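Local atomic coordinates of major centromere autoantigen B (Homo sapiens, PDB entry 1HLV), a protein that binds the CENP-B box of centromeric DNA through an N-terminal pair of helix-turn-helix domains and kinks the DNA on binding. Residues I17-V20 with E21-P24; L53-E56 with R57-V61; G79-I82 with A83-Q86. All coordinates share one frame; numbering follows the deposited sequence.

Contact 1. Residues I17-V20 with E21-P24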
loop_
_atom_site.group_PDB
_atom_site.type_symbol
_atom_site.label_atom_id
_atom_site.label_comp_id
_atom_site.label_asym_id
_atom_site.label_seq_id
_atom_site.Cartn_x
_atom_site.Cartn_y
_atom_site.Cartn_z
ATOM N N ILE C 17 8.241 6.987 12.568
ATOM C CA ILE C 17 7.133 7.715 13.170
ATOM C C ILE C 17 6.998 7.317 14.632
ATOM O O ILE C 17 6.907 8.164 15.515
ATOM C CB ILE C 17 5.809 7.406 12.434
ATOM C CG1 ILE C 17 5.806 8.097 11.070
ATOM C CG2 ILE C 17 4.621 7.860 13.260
ATOM C CD1 ILE C 17 4.741 7.572 10.131
ATOM N N GLN C 18 6.987 6.012 14.873
ATOM C CA GLN C 18 6.862 5.479 16.220
ATOM C C GLN C 18 8.000 5.979 17.107
ATOM O O GLN C 18 7.812 6.226 18.301
ATOM C CB GLN C 18 6.879 3.953 16.171
ATOM C CG GLN C 18 6.807 3.293 17.529
ATOM C CD GLN C 18 7.062 1.798 17.470
ATOM O OE1 GLN C 18 7.091 1.124 18.504
ATOM N NE2 GLN C 18 7.251 1.269 16.260
ATOM N N GLU C 19 9.181 6.124 16.522
ATOM C CA GLU C 19 10.336 6.591 17.272
ATOM C C GLU C 19 10.099 8.003 17.807
ATOM O O GLU C 19 10.414 8.302 18.960
ATOM C CB GLU C 19 11.587 6.584 16.391
ATOM C CG GLU C 19 12.867 6.926 17.135
ATOM C CD GLU C 19 13.358 5.782 18.011
ATOM O OE1 GLU C 19 12.547 4.894 18.351
ATOM O OE2 GLU C 19 14.556 5.777 18.367
ATOM N N VAL C 20 9.540 8.866 16.967
ATOM C CA VAL C 20 9.282 10.241 17.359
ATOM C C VAL C 20 8.208 10.368 18.435
ATOM O O VAL C 20 8.316 11.217 19.313
ATOM C CB VAL C 20 8.884 11.099 16.138
ATOM C CG1 VAL C 20 8.444 12.484 16.589
ATOM C CG2 VAL C 20 10.066 11.210 15.185
ATOM N N GLU C 21 7.185 9.523 18.380
ATOM C CA GLU C 21 6.113 9.579 19.368
ATOM C C GLU C 21 6.515 9.010 20.733
ATOM O O GLU C 21 5.929 9.370 21.753
ATOM C CB GLU C 21 4.879 8.846 18.840
ATOM C CG GLU C 21 4.436 9.351 17.475
ATOM C CD GLU C 21 3.128 8.734 17.004
ATOM O OE1 GLU C 21 2.949 7.506 17.181
ATOM O OE2 GLU C 21 2.288 9.480 16.444
ATOM N N GLU C 22 7.517 8.136 20.752
ATOM C CA GLU C 22 7.975 7.538 22.003
ATOM C C GLU C 22 9.153 8.298 22.609
ATOM O O GLU C 22 9.577 8.009 23.724
ATOM C CB GLU C 22 8.382 6.082 21.779
ATOM C CG GLU C 22 7.304 5.232 21.148
ATOM C CD GLU C 22 7.755 3.804 20.923
ATOM O OE1 GLU C 22 8.933 3.610 20.546
ATOM O OE2 GLU C 22 6.934 2.879 21.107
ATOM N N ASN C 23 9.681 9.267 21.871
ATOM C CA ASN C 23 10.814 10.052 22.342
ATOM C C ASN C 23 10.591 11.531 22.057
ATOM O O ASN C 23 11.403 12.181 21.394
ATOM C CB ASN C 23 12.091 9.584 21.646
ATOM C CG ASN C 23 12.445 8.150 21.984
ATOM O OD1 ASN C 23 13.306 7.897 22.827
ATOM N ND2 ASN C 23 11.774 7.201 21.335
ATOM N N PRO C 24 9.479 12.085 22.564
ATOM C CA PRO C 24 9.152 13.499 22.356
ATOM C C PRO C 24 10.210 14.470 22.877
ATOM O O PRO C 24 10.242 15.631 22.469
ATOM C CB PRO C 24 7.813 13.652 23.079
ATOM C CG PRO C 24 7.896 12.615 24.171
ATOM C CD PRO C 24 8.489 11.436 23.443
#

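Contact 2. Residues L53-E56 with R57-V61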
loop_
_atom_site.group_PDB
_atom_site.type_symbol
_atom_site.label_atom_id
_atom_site.label_comp_id
_atom_site.label_asym_id
_atom_site.label_seq_id
_atom_site.Cartn_x
_atom_site.Cartn_y
_atom_site.Cartn_z
ATOM N N LEU C 53 0.653 5.471 8.074
ATOM C CA LEU C 53 0.149 4.396 8.925
ATOM C C LEU C 53 -1.035 3.679 8.271
ATOM O O LEU C 53 -1.249 2.484 8.496
ATOM C CB LEU C 53 -0.249 4.942 10.302
ATOM C CG LEU C 53 0.935 5.392 11.176
ATOM C CD1 LEU C 53 0.432 6.015 12.473
ATOM C CD2 LEU C 53 1.836 4.197 11.469
ATOM N N ALA C 54 -1.800 4.405 7.462
ATOM C CA ALA C 54 -2.936 3.809 6.768
ATOM C C ALA C 54 -2.396 2.849 5.694
ATOM O O ALA C 54 -2.907 1.739 5.512
ATOM C CB ALA C 54 -3.800 4.899 6.124
ATOM N N SER C 55 -1.356 3.282 4.988
ATOM C CA SER C 55 -0.762 2.439 3.962
ATOM C C SER C 55 -0.178 1.170 4.575
ATOM O O SER C 55 -0.407 0.070 4.073
ATOM C CB SER C 55 0.310 3.210 3.205
ATOM O OG SER C 55 -0.297 4.216 2.422
ATOM N N GLU C 56 0.561 1.314 5.668
ATOM C CA GLU C 56 1.132 0.142 6.318
ATOM C C GLU C 56 0.037 -0.883 6.611
ATOM O O GLU C 56 0.230 -2.078 6.414
ATOM C CB GLU C 56 1.843 0.531 7.615
ATOM C CG GLU C 56 2.376 -0.661 8.397
ATOM C CD GLU C 56 3.081 -0.244 9.669
ATOM O OE1 GLU C 56 2.434 0.408 10.517
ATOM O OE2 GLU C 56 4.282 -0.560 9.824
ATOM N N ARG C 57 -1.114 -0.415 7.076
ATOM C CA ARG C 57 -2.231 -1.310 7.368
ATOM C C ARG C 57 -2.755 -1.930 6.076
ATOM O O ARG C 57 -3.001 -3.132 6.002
ATOM C CB ARG C 57 -3.362 -0.548 8.072
ATOM C CG ARG C 57 -3.185 -0.420 9.576
ATOM C CD ARG C 57 -4.367 0.294 10.241
ATOM N NE ARG C 57 -4.133 1.726 10.460
ATOM C CZ ARG C 57 -4.711 2.701 9.762
ATOM N NH1 ARG C 57 -5.569 2.416 8.790
ATOM N NH2 ARG C 57 -4.440 3.965 10.045
ATOM N N LYS C 58 -2.909 -1.093 5.056
ATOM C CA LYS C 58 -3.406 -1.519 3.761
ATOM C C LYS C 58 -2.563 -2.612 3.112
ATOM O O LYS C 58 -3.104 -3.597 2.600
ATOM C CB LYS C 58 -3.477 -0.319 2.825
ATOM C CG LYS C 58 -3.848 -0.653 1.400
ATOM C CD LYS C 58 -3.620 0.548 0.506
ATOM C CE LYS C 58 -3.931 0.228 -0.939
ATOM N NZ LYS C 58 -3.604 1.368 -1.824
ATOM N N TYR C 59 -1.243 -2.442 3.133
ATOM C CA TYR C 59 -0.341 -3.412 2.517
ATOM C C TYR C 59 0.001 -4.628 3.390
ATOM O O TYR C 59 0.637 -5.581 2.926
ATOM C CB TYR C 59 0.931 -2.697 2.038
ATOM C CG TYR C 59 0.665 -1.749 0.883
ATOM C CD1 TYR C 59 0.667 -0.365 1.065
ATOM C CD2 TYR C 59 0.327 -2.240 -0.369
ATOM C CE1 TYR C 59 0.325 0.503 0.019
ATOM C CE2 TYR C 59 -0.016 -1.387 -1.423
ATOM C CZ TYR C 59 -0.022 -0.018 -1.227
ATOM O OH TYR C 59 -0.412 0.811 -2.269
ATOM N N GLY C 60 -0.438 -4.604 4.645
ATOM C CA GLY C 60 -0.182 -5.726 5.534
ATOM C C GLY C 60 1.242 -6.257 5.548
ATOM O O GLY C 60 2.197 -5.495 5.704
ATOM N N VAL C 61 1.394 -7.567 5.380
ATOM C CA VAL C 61 2.720 -8.178 5.415
ATOM C C VAL C 61 3.651 -7.655 4.325
ATOM O O VAL C 61 4.867 -7.850 4.396
ATOM C CB VAL C 61 2.643 -9.728 5.312
ATOM C CG1 VAL C 61 1.675 -10.267 6.360
ATOM C CG2 VAL C 61 2.215 -10.153 3.908
HETATM O O HOH W 1 1.101 -3.945 8.371
#

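Contact 3. Residues G79-I82 with A83-Q86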
loop_
_atom_site.group_PDB
_atom_site.type_symbol
_atom_site.label_atom_id
_atom_site.label_comp_id
_atom_site.label_asym_id
_atom_site.label_seq_id
_atom_site.Cartn_x
_atom_site.Cartn_y
_atom_site.Cartn_z
ATOM N N GLY C 79 -11.605 -1.939 -5.169
ATOM C CA GLY C 79 -12.243 -1.808 -3.876
ATOM C C GLY C 79 -13.403 -2.768 -3.792
ATOM O O GLY C 79 -13.512 -3.548 -2.844
ATOM N N LEU C 80 -14.267 -2.719 -4.799
ATOM C CA LEU C 80 -15.430 -3.597 -4.851
ATOM C C LEU C 80 -15.041 -5.080 -4.887
ATOM O O LEU C 80 -15.629 -5.900 -4.182
ATOM C CB LEU C 80 -16.284 -3.226 -6.064
ATOM C CG LEU C 80 -16.812 -1.789 -5.904
ATOM C CD1 LEU C 80 -17.382 -1.250 -7.216
ATOM C CD2 LEU C 80 -17.847 -1.779 -4.778
ATOM N N LEU C 81 -14.035 -5.408 -5.696
ATOM C CA LEU C 81 -13.552 -6.777 -5.835
ATOM C C LEU C 81 -13.069 -7.328 -4.490
ATOM O O LEU C 81 -13.398 -8.455 -4.106
ATOM C CB LEU C 81 -12.407 -6.817 -6.854
ATOM C CG LEU C 81 -11.921 -8.179 -7.354
ATOM C CD1 LEU C 81 -13.082 -8.949 -7.975
ATOM C CD2 LEU C 81 -10.817 -7.974 -8.375
ATOM N N ILE C 82 -12.286 -6.530 -3.774
ATOM C CA ILE C 82 -11.769 -6.949 -2.475
ATOM C C ILE C 82 -12.918 -7.235 -1.518
ATOM O O ILE C 82 -12.985 -8.314 -0.928
ATOM C CB ILE C 82 -10.848 -5.864 -1.862
ATOM C CG1 ILE C 82 -9.501 -5.874 -2.585
ATOM C CG2 ILE C 82 -10.662 -6.101 -0.373
ATOM C CD1 ILE C 82 -8.570 -4.769 -2.171
ATOM N N ALA C 83 -13.820 -6.272 -1.370
ATOM C CA ALA C 83 -14.956 -6.440 -0.480
ATOM C C ALA C 83 -15.659 -7.747 -0.805
ATOM O O ALA C 83 -16.052 -8.500 0.092
ATOM C CB ALA C 83 -15.921 -5.284 -0.639
ATOM N N TRP C 84 -15.800 -8.010 -2.100
ATOM C CA TRP C 84 -16.464 -9.211 -2.586
ATOM C C TRP C 84 -15.809 -10.531 -2.165
ATOM O O TRP C 84 -16.441 -11.348 -1.496
ATOM C CB TRP C 84 -16.569 -9.157 -4.110
ATOM C CG TRP C 84 -16.965 -10.463 -4.731
ATOM C CD1 TRP C 84 -18.221 -11.007 -4.783
ATOM C CD2 TRP C 84 -16.091 -11.406 -5.368
ATOM N NE1 TRP C 84 -18.181 -12.227 -5.414
ATOM C CE2 TRP C 84 -16.888 -12.499 -5.783
ATOM C CE3 TRP C 84 -14.712 -11.433 -5.628
ATOM C CZ2 TRP C 84 -16.350 -13.610 -6.447
ATOM C CZ3 TRP C 84 -14.178 -12.533 -6.287
ATOM C CH2 TRP C 84 -14.998 -13.610 -6.690
ATOM N N PHE C 85 -14.553 -10.753 -2.554
ATOM C CA PHE C 85 -13.896 -12.004 -2.198
ATOM C C PHE C 85 -13.532 -12.081 -0.725
ATOM O O PHE C 85 -13.351 -13.170 -0.179
ATOM C CB PHE C 85 -12.652 -12.261 -3.077
ATOM C CG PHE C 85 -11.460 -11.374 -2.780
ATOM C CD1 PHE C 85 -10.859 -11.364 -1.524
ATOM C CD2 PHE C 85 -10.890 -10.610 -3.792
ATOM C CE1 PHE C 85 -9.711 -10.609 -1.283
ATOM C CE2 PHE C 85 -9.744 -9.855 -3.564
ATOM C CZ PHE C 85 -9.153 -9.854 -2.308
ATOM N N GLN C 86 -13.429 -10.924 -0.084
ATOM C CA GLN C 86 -13.089 -10.870 1.330
ATOM C C GLN C 86 -14.280 -11.368 2.137
ATOM O O GLN C 86 -14.145 -11.766 3.291
ATOM C CB GLN C 86 -12.753 -9.437 1.721
ATOM C CG GLN C 86 -11.586 -9.323 2.659
ATOM C CD GLN C 86 -10.983 -7.935 2.640
ATOM O OE1 GLN C 86 -11.654 -6.945 2.953
ATOM N NE2 GLN C 86 -9.710 -7.852 2.262
#

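Contact 1. Residues I17-V20 with E21-P24
Asn-23 folds its side-chain amide back onto Glu-19 O at the C-terminal end of helix 10-22, the first helix of the N-terminal helix-turn-helix domain. Asn-23 ND2 donates to Glu-19 O over 2.9 Å, in the carbonyl plane and on a lone pair, with an N-H...O angle of 155°. Because CG lies beside the backbone N (chi1 -64°), the amide reaches back to the last turn. Glu-22 N makes only a weak bond to the same Glu-19 O, at 3.4 Å.

The inner side of this turn is the packed one. Val-20 sits against Ile-31 of helix 28-35 and Leu-42 and Leu-46 of helix 39-47, and Ile-17 is buried against Ile-45 and Ile-52. Glu-19 stands at the border: its OE2 turns off to a salt bridge with Arg-34, while its OE1 comes within 4.4 Å of Glu-22 OE1, a pair of like charges whose repulsion Arg-34 probably eases.

The solvent side is looser, made by Gln-18, Glu-21 and Glu-22. There Glu-22 stretches back along Gln-18, its carboxylate turned 69° from the plane of the amide. Next to them Glu-21 runs alongside Ile-17, its CD 4.1 Å from Ile-17 CG2.

Contact 2. Residues L53-E56 with R57-V61
Arg-57 doubles back over the preceding turn and lays its guanidinium across the backbone of Leu-53 and Ala-54, at the C-terminal end of helix 49-59, the last helix of the N-terminal helix-turn-helix domain. One face of the group covers Leu-53 O and Ala-54 CA, the latter 3.6 Å from Arg-57 NH1; a bend at chi3 (-97°) turns the group back over this turn. The guanidinium thus lies flat over backbone atoms, with Ala-54 CB near its two terminal nitrogens.

The backbone bonds are those of an alpha helix at its last turn, the shortest being Tyr-59 N to Ser-55 O at 2.8 Å. Gly-60 then ends the helix with positive phi (47°), and a water donates to both Glu-56 O, at 2.8 Å, and Gly-60 O, at 3.3 Å, bridging the helix end.

The Tyr-59 ring packs on backbone, with CD1 3.2 Å from Ser-55 O. Between side chains, Lys-58 NZ donates to Tyr-59 OH over 3.3 Å.

Around this turn, Glu-56 forms a salt bridge with Arg-11 of helix 10-22, the Tyr-59 ring lies nearly parallel to that of Phe-10, and Tyr-59 OH bonds Asn-69 in the segment leading to helix 75-88.

Contact 3. Residues G79-I82 with A83-Q86
Phe-85 N donates to Leu-81 O over 3.0 Å, almost straight at 169°, on helix 75-88, the first helix of the second helix-turn-helix domain, which belongs to the Tc5 transposase DNA-binding family. Two aromatic rings pack against that oxygen. The Trp-84 ring meets it edge-on and in plane, with Trp-84 CE3 3.6 Å from Leu-81 O. From the Phe-85 ring, Phe-85 CD2 comes within 3.3 Å of Leu-81 O.

Trp-84 and Leu-81 run side by side, both with CG anti to the backbone N (chi1 168° and -169°), which sets Leu-81 CD1 against Trp-84 CE3 at 3.8 Å. Further out the indole makes a cation-pi contact with Lys-103 of helix 97-111, while Leu-81 packs on Trp-122 and Phe-126 of helix 120-129.

Phe-85 takes the crowded position, with CG between N and the carbonyl carbon, and this swings its ring back over Ile-82. Ile-82 CA makes a CH-pi contact with the face of the Phe-85 ring, 4.0 Å from its centroid. Phe-126 also touches Ile-82 and Phe-85, so this side of the helix faces helix 120-129. At the ring's far end, Ile-82 CG1 lies 4.0 Å from Phe-85 CZ.

The three contacts follow one another along the chain: contact 1 ends the first helix, contact 2 ends the last helix of the N-terminal domain, and contact 3 lies in the next helix, 75-88, of the second domain. Contacts 1 and 2 come within about 5 Å at their nearest atoms without touching, their centres about 19 Å apart, and helix 10-22 ties them together through Arg-11 and Phe-10. Contact 3 has its centre about 17 Å from that of contact 2 and about 35 Å from that of contact 1. Contact 2 comes nearest the bound DNA: the nearest atoms of contacts 2, 1 and 3 lie about 5, 7 and 11 Å from it.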